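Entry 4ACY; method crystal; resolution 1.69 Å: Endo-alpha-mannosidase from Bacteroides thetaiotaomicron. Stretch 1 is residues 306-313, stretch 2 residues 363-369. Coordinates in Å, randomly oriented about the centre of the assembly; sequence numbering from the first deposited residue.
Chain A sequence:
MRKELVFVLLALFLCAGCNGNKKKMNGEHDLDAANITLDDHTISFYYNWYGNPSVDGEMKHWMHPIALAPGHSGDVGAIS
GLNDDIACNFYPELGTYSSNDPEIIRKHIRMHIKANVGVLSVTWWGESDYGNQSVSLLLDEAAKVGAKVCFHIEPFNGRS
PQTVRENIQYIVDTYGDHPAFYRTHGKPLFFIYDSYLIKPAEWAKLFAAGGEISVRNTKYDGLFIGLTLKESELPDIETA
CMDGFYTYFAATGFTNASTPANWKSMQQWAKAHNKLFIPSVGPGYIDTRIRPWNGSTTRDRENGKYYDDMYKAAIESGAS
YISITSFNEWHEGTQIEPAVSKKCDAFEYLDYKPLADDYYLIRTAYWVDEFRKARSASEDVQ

Stretch 1 306-313: YYDDMYKA
Stretch 2 (363-369) RTAYWVD

Both stretches are helical throughout, each an interior piece of a longer helix, with phi/psi values clustered near -60/-45. Inside stretch 1 the i to i+4 pattern is seen in Tyr-311 N to Tyr-307 O at 2.8 Å and Lys-312 N to Asp-308 O at 3.0 Å; inside stretch 2, in Trp-367 N to Arg-363 O at 3.1 Å and Val-368 N to Thr-364 O at 2.7 Å. The helices run in nearly the same N-to-C direction, their axes crossing at -22° with a closest approach of 10.6 Å. The register is marked by Tyr-311 and Trp-367, whose CA atoms lie 6.9 Å apart, the nearest such pair. The two stretches together bury 448 Å² against each other.

Arg-363 directs its CA-to-CB bond toward stretch 1 and carries chi1 t, chi2 p and chi3 t, with chi4 at 168°. This conformation brings the guanidinium alongside the carboxylate of Asp-308 (chi1 m, chi2 -6°), whose CA-to-CB bond points sideways but whose end comes nearer. The salt bridge is two-pronged: Arg-363 NE donates to Asp-308 OD1 at 2.8 Å with an N-H...O angle of 161°, and Arg-363 NH2 donates to Asp-308 OD2 at 3.0 Å and 157°. Because OD1 meets the guanidinium at its edge, near its plane, the approach suits in-plane N-H donors. Arg-363 CG also lies 4.3 Å from Tyr-307 CD2, a looser contact.

The CA-to-CB bond of Thr-364 (chi1 m) points sideways, yet its hydroxyl is within reach of Tyr-307 (chi1 t, chi2 38°). Tyr-307 OH donates a hydrogen bond to Thr-364 OG1 at 2.7 Å, and OG1 sits at the edge of the tyrosine ring, near its plane. Thr-364 OG1 is also hydrogen-bonded elsewhere in the structure.

The CA-to-CB bond of Ala-365 points away, and Tyr-366 remains 5.5 Å from stretch 1 at its nearest side-chain approach, so neither takes part.

Trp-367 is the centre of the contact, with 128 Å² covered by stretch 1. Its CA-to-CB bond points toward stretch 1, with chi1 m and chi2 116°. At the indole edge, Trp-367 NE1 donates to Asp-308 OD1 at 2.8 Å and 162°; the same oxygen therefore accepts from both Arg-363 and Trp-367, tying together residues one helical turn apart. Tyr-311 (chi1 -140°, between wells; chi2 -54°) lies almost parallel to the indole, with planes at 12°. Its ring centroid is 4.9 Å from that of the five-membered ring, but the rings are slid apart and barely overlap. The offset instead places each CB over the other's ring: Trp-367 CB is 3.4 Å from the Tyr-311 ring centroid, 6° off the normal, and Tyr-311 CB is 3.9 Å from the five-membered-ring centroid of Trp-367, 13° off. The edge of Trp-367 is turned toward the face of Tyr-307, with the tyrosine and five-membered ring centroids 6.0 Å apart and planes at 78°. Trp-367 CH2 touches Lys-312 CB at 3.9 Å; the CA-to-CB bond of Lys-312 points sideways, and the rest of its chain extends out from the contact (chi1 t, chi2 p, chi3 t, chi4 t).

Val-368, chi1 t, makes a small van der Waals contact, its CG2 lying 3.7 Å from Tyr-311 OH. Asp-369 makes no contact.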

ATOM      1  N   TYR A 306      10.081   0.190 -16.162  1.00 17.44           N
ATOM      2  CA  TYR A 306       9.032   1.036 -15.610  1.00 16.70           C
ATOM      3  C   TYR A 306       9.327   1.323 -14.142  1.00 16.04           C
ATOM      4  O   TYR A 306       9.285   2.472 -13.706  1.00 16.02           O
ATOM      5  CB  TYR A 306       7.690   0.337 -15.759  1.00 16.32           C
ATOM      6  CG  TYR A 306       6.526   1.154 -15.238  1.00 16.23           C
ATOM      7  CD1 TYR A 306       6.137   1.061 -13.911  1.00 15.94           C
ATOM      8  CD2 TYR A 306       5.821   2.017 -16.080  1.00 16.13           C
ATOM      9  CE1 TYR A 306       5.063   1.809 -13.415  1.00 15.88           C
ATOM     10  CE2 TYR A 306       4.740   2.763 -15.603  1.00 16.14           C
ATOM     11  CZ  TYR A 306       4.372   2.651 -14.272  1.00 16.07           C
ATOM     12  OH  TYR A 306       3.298   3.361 -13.787  1.00 16.13           O
ATOM     13  N   TYR A 307       9.651   0.267 -13.399  1.00 16.30           N
ATOM     14  CA  TYR A 307       9.976   0.385 -11.982  1.00 16.49           C
ATOM     15  C   TYR A 307      11.209   1.267 -11.785  1.00 16.87           C
ATOM     16  O   TYR A 307      11.199   2.165 -10.963  1.00 16.69           O
ATOM     17  CB  TYR A 307      10.239  -0.999 -11.418  1.00 16.22           C
ATOM     18  CG  TYR A 307      10.206  -1.144  -9.910  1.00 16.06           C
ATOM     19  CD1 TYR A 307       9.269  -0.448  -9.126  1.00 16.02           C
ATOM     20  CD2 TYR A 307      11.074  -2.044  -9.269  1.00 15.88           C
ATOM     21  CE1 TYR A 307       9.216  -0.614  -7.740  1.00 16.14           C
ATOM     22  CE2 TYR A 307      11.024  -2.222  -7.877  1.00 15.95           C
ATOM     23  CZ  TYR A 307      10.093  -1.512  -7.124  1.00 16.15           C
ATOM     24  OH  TYR A 307      10.021  -1.679  -5.752  1.00 15.68           O
ATOM     25  N   ASP A 308      12.271   0.988 -12.542  1.00 17.53           N
ATOM     26  CA  ASP A 308      13.486   1.816 -12.488  1.00 18.19           C
ATOM     27  C   ASP A 308      13.198   3.291 -12.678  1.00 18.16           C
ATOM     28  O   ASP A 308      13.680   4.122 -11.915  1.00 17.93           O
ATOM     29  CB  ASP A 308      14.498   1.394 -13.556  1.00 19.03           C
ATOM     30  CG  ASP A 308      15.157   0.071 -13.271  1.00 19.77           C
ATOM     31  OD1 ASP A 308      14.948  -0.536 -12.186  1.00 20.48           O
ATOM     32  OD2 ASP A 308      15.887  -0.390 -14.180  1.00 20.23           O
ATOM     33  N   ASP A 309      12.444   3.628 -13.721  1.00 18.46           N
ATOM     34  CA  ASP A 309      12.143   5.032 -14.011  1.00 19.18           C
ATOM     35  C   ASP A 309      11.368   5.702 -12.869  1.00 18.53           C
ATOM     36  O   ASP A 309      11.659   6.843 -12.468  1.00 18.42           O
ATOM     37  CB  ASP A 309      11.350   5.152 -15.323  1.00 20.28           C
ATOM     38  CG  ASP A 309      12.196   4.874 -16.575  1.00 21.35           C
ATOM     39  OD1 ASP A 309      13.443   4.891 -16.515  1.00 22.26           O
ATOM     40  OD2 ASP A 309      11.606   4.662 -17.654  1.00 22.27           O
HETATM   41  N   MSE A 310      10.379   4.984 -12.345  1.00 18.05           N
HETATM   42  CA  MSE A 310       9.516   5.545 -11.312  1.00 17.39           C
HETATM   43  C   MSE A 310      10.268   5.690  -9.983  1.00 17.70           C
HETATM   44  O   MSE A 310      10.141   6.712  -9.299  1.00 17.27           O
HETATM   45  CB  MSE A 310       8.249   4.699 -11.131  1.00 17.04           C
HETATM   46  CG  MSE A 310       7.135   5.440 -10.408  1.00 17.08           C
HETATM   47 SE   MSE A 310       5.451   4.518 -10.644  1.00 16.82          SE
HETATM   48  CE  MSE A 310       4.242   5.934 -10.074  1.00 16.93           C
ATOM     49  N   TYR A 311      11.046   4.670  -9.629  1.00 17.74           N
ATOM     50  CA  TYR A 311      11.788   4.705  -8.367  1.00 18.82           C
ATOM     51  C   TYR A 311      12.848   5.808  -8.413  1.00 19.67           C
ATOM     52  O   TYR A 311      13.003   6.560  -7.454  1.00 19.94           O
ATOM     53  CB  TYR A 311      12.405   3.338  -8.056  1.00 18.04           C
ATOM     54  CG  TYR A 311      12.346   2.923  -6.595  1.00 17.84           C
ATOM     55  CD1 TYR A 311      12.843   3.756  -5.586  1.00 18.01           C
ATOM     56  CD2 TYR A 311      11.824   1.677  -6.226  1.00 17.99           C
ATOM     57  CE1 TYR A 311      12.814   3.363  -4.240  1.00 17.81           C
ATOM     58  CE2 TYR A 311      11.784   1.272  -4.877  1.00 17.79           C
ATOM     59  CZ  TYR A 311      12.277   2.133  -3.895  1.00 18.03           C
ATOM     60  OH  TYR A 311      12.259   1.787  -2.561  1.00 18.35           O
ATOM     61  N   LYS A 312      13.541   5.925  -9.547  1.00 20.92           N
ATOM     62  CA  LYS A 312      14.529   6.990  -9.722  1.00 21.64           C
ATOM     63  C   LYS A 312      13.893   8.367  -9.548  1.00 20.59           C
ATOM     64  O   LYS A 312      14.456   9.228  -8.870  1.00 20.53           O
ATOM     65  CB  LYS A 312      15.241   6.878 -11.080  1.00 23.22           C
ATOM     66  CG  LYS A 312      16.339   7.944 -11.322  1.00 25.73           C
ATOM     67  CD  LYS A 312      17.433   7.916 -10.240  1.00 27.11           C
ATOM     68  CE  LYS A 312      18.746   8.520 -10.743  1.00 28.64           C
ATOM     69  NZ  LYS A 312      19.693   8.733  -9.604  1.00 30.49           N
ATOM     70  N   ALA A 313      12.716   8.570 -10.137  1.00 20.02           N
ATOM     71  CA  ALA A 313      11.973   9.830  -9.965  1.00 19.67           C
ATOM     72  C   ALA A 313      11.643  10.114  -8.489  1.00 19.41           C
ATOM     73  O   ALA A 313      11.744  11.252  -8.034  1.00 18.69           O
ATOM     74  CB  ALA A 313      10.703   9.823 -10.798  1.00 19.87           C
ATOM     75  N   ARG A 363      15.430  -6.038  -7.324  1.00 18.82           N
ATOM     76  CA  ARG A 363      15.548  -4.690  -7.865  1.00 18.61           C
ATOM     77  C   ARG A 363      15.126  -3.625  -6.840  1.00 18.11           C
ATOM     78  O   ARG A 363      15.654  -2.508  -6.843  1.00 17.79           O
ATOM     79  CB  ARG A 363      14.742  -4.569  -9.163  1.00 19.14           C
ATOM     80  CG  ARG A 363      15.100  -3.375 -10.041  1.00 19.48           C
ATOM     81  CD  ARG A 363      16.569  -3.423 -10.471  1.00 20.39           C
ATOM     82  NE  ARG A 363      16.889  -2.373 -11.426  1.00 21.64           N
ATOM     83  CZ  ARG A 363      18.135  -2.048 -11.783  1.00 22.35           C
ATOM     84  NH1 ARG A 363      19.181  -2.680 -11.249  1.00 23.26           N
ATOM     85  NH2 ARG A 363      18.335  -1.092 -12.665  1.00 23.22           N
ATOM     86  N   THR A 364      14.166  -3.967  -5.978  1.00 17.68           N
ATOM     87  CA  THR A 364      13.807  -3.097  -4.854  1.00 17.56           C
ATOM     88  C   THR A 364      15.009  -2.843  -3.925  1.00 17.83           C
ATOM     89  O   THR A 364      15.292  -1.693  -3.574  1.00 18.56           O
ATOM     90  CB  THR A 364      12.617  -3.660  -4.049  1.00 17.04           C
ATOM     91  OG1 THR A 364      11.468  -3.738  -4.904  1.00 17.19           O
ATOM     92  CG2 THR A 364      12.275  -2.736  -2.862  1.00 16.61           C
ATOM     93  N   ALA A 365      15.717  -3.912  -3.562  1.00 18.08           N
ATOM     94  CA  ALA A 365      16.923  -3.802  -2.730  1.00 18.66           C
ATOM     95  C   ALA A 365      17.938  -2.841  -3.341  1.00 18.73           C
ATOM     96  O   ALA A 365      18.534  -2.038  -2.622  1.00 18.46           O
ATOM     97  CB  ALA A 365      17.553  -5.169  -2.503  1.00 17.87           C
ATOM     98  N   TYR A 366      18.121  -2.931  -4.664  1.00 19.79           N
ATOM     99  CA  TYR A 366      18.977  -2.015  -5.423  1.00 20.54           C
ATOM    100  C   TYR A 366      18.546  -0.561  -5.257  1.00 20.20           C
ATOM    101  O   TYR A 366      19.359   0.314  -4.964  1.00 19.41           O
ATOM    102  CB  TYR A 366      18.970  -2.391  -6.911  1.00 22.02           C
ATOM    103  CG  TYR A 366      19.657  -1.369  -7.766  1.00 23.36           C
ATOM    104  CD1 TYR A 366      21.043  -1.370  -7.890  1.00 24.33           C
ATOM    105  CD2 TYR A 366      18.928  -0.380  -8.435  1.00 24.07           C
ATOM    106  CE1 TYR A 366      21.684  -0.419  -8.663  1.00 25.07           C
ATOM    107  CE2 TYR A 366      19.557   0.582  -9.208  1.00 25.14           C
ATOM    108  CZ  TYR A 366      20.942   0.546  -9.322  1.00 25.70           C
ATOM    109  OH  TYR A 366      21.585   1.478 -10.087  1.00 26.25           O
ATOM    110  N   TRP A 367      17.258  -0.304  -5.451  1.00 19.16           N
ATOM    111  CA  TRP A 367      16.726   1.048  -5.321  1.00 19.05           C
ATOM    112  C   TRP A 367      16.743   1.575  -3.885  1.00 18.93           C
ATOM    113  O   TRP A 367      17.004   2.760  -3.663  1.00 19.53           O
ATOM    114  CB  TRP A 367      15.323   1.121  -5.932  1.00 18.81           C
ATOM    115  CG  TRP A 367      15.435   1.135  -7.419  1.00 18.35           C
ATOM    116  CD1 TRP A 367      14.972   0.195  -8.293  1.00 18.23           C
ATOM    117  CD2 TRP A 367      16.101   2.124  -8.202  1.00 18.58           C
ATOM    118  NE1 TRP A 367      15.293   0.547  -9.585  1.00 18.39           N
ATOM    119  CE2 TRP A 367      15.988   1.729  -9.558  1.00 18.51           C
ATOM    120  CE3 TRP A 367      16.775   3.312  -7.894  1.00 19.04           C
ATOM    121  CZ2 TRP A 367      16.542   2.468 -10.604  1.00 19.03           C
ATOM    122  CZ3 TRP A 367      17.319   4.061  -8.946  1.00 19.61           C
ATOM    123  CH2 TRP A 367      17.193   3.633 -10.279  1.00 19.61           C
ATOM    124  N   VAL A 368      16.467   0.705  -2.922  1.00 18.88           N
ATOM    125  CA  VAL A 368      16.612   1.077  -1.510  1.00 19.32           C
ATOM    126  C   VAL A 368      18.055   1.532  -1.230  1.00 20.37           C
ATOM    127  O   VAL A 368      18.270   2.543  -0.566  1.00 20.33           O
ATOM    128  CB  VAL A 368      16.141  -0.049  -0.542  1.00 18.94           C
ATOM    129  CG1 VAL A 368      16.520   0.256   0.916  1.00 18.96           C
ATOM    130  CG2 VAL A 368      14.631  -0.266  -0.654  1.00 18.95           C
ATOM    131  N   ASP A 369      19.039   0.807  -1.756  1.00 21.91           N
ATOM    132  CA  ASP A 369      20.427   1.231  -1.569  1.00 23.73           C
ATOM    133  C   ASP A 369      20.714   2.583  -2.245  1.00 23.59           C
ATOM    134  O   ASP A 369      21.392   3.441  -1.661  1.00 23.18           O
ATOM    135  CB  ASP A 369      21.409   0.160  -2.029  1.00 25.65           C
ATOM    136  CG  ASP A 369      22.849   0.545  -1.754  1.00 28.48           C
ATOM    137  OD1 ASP A 369      23.227   0.671  -0.568  1.00 30.32           O
ATOM    138  OD2 ASP A 369      23.594   0.735  -2.731  1.00 30.20           O
TER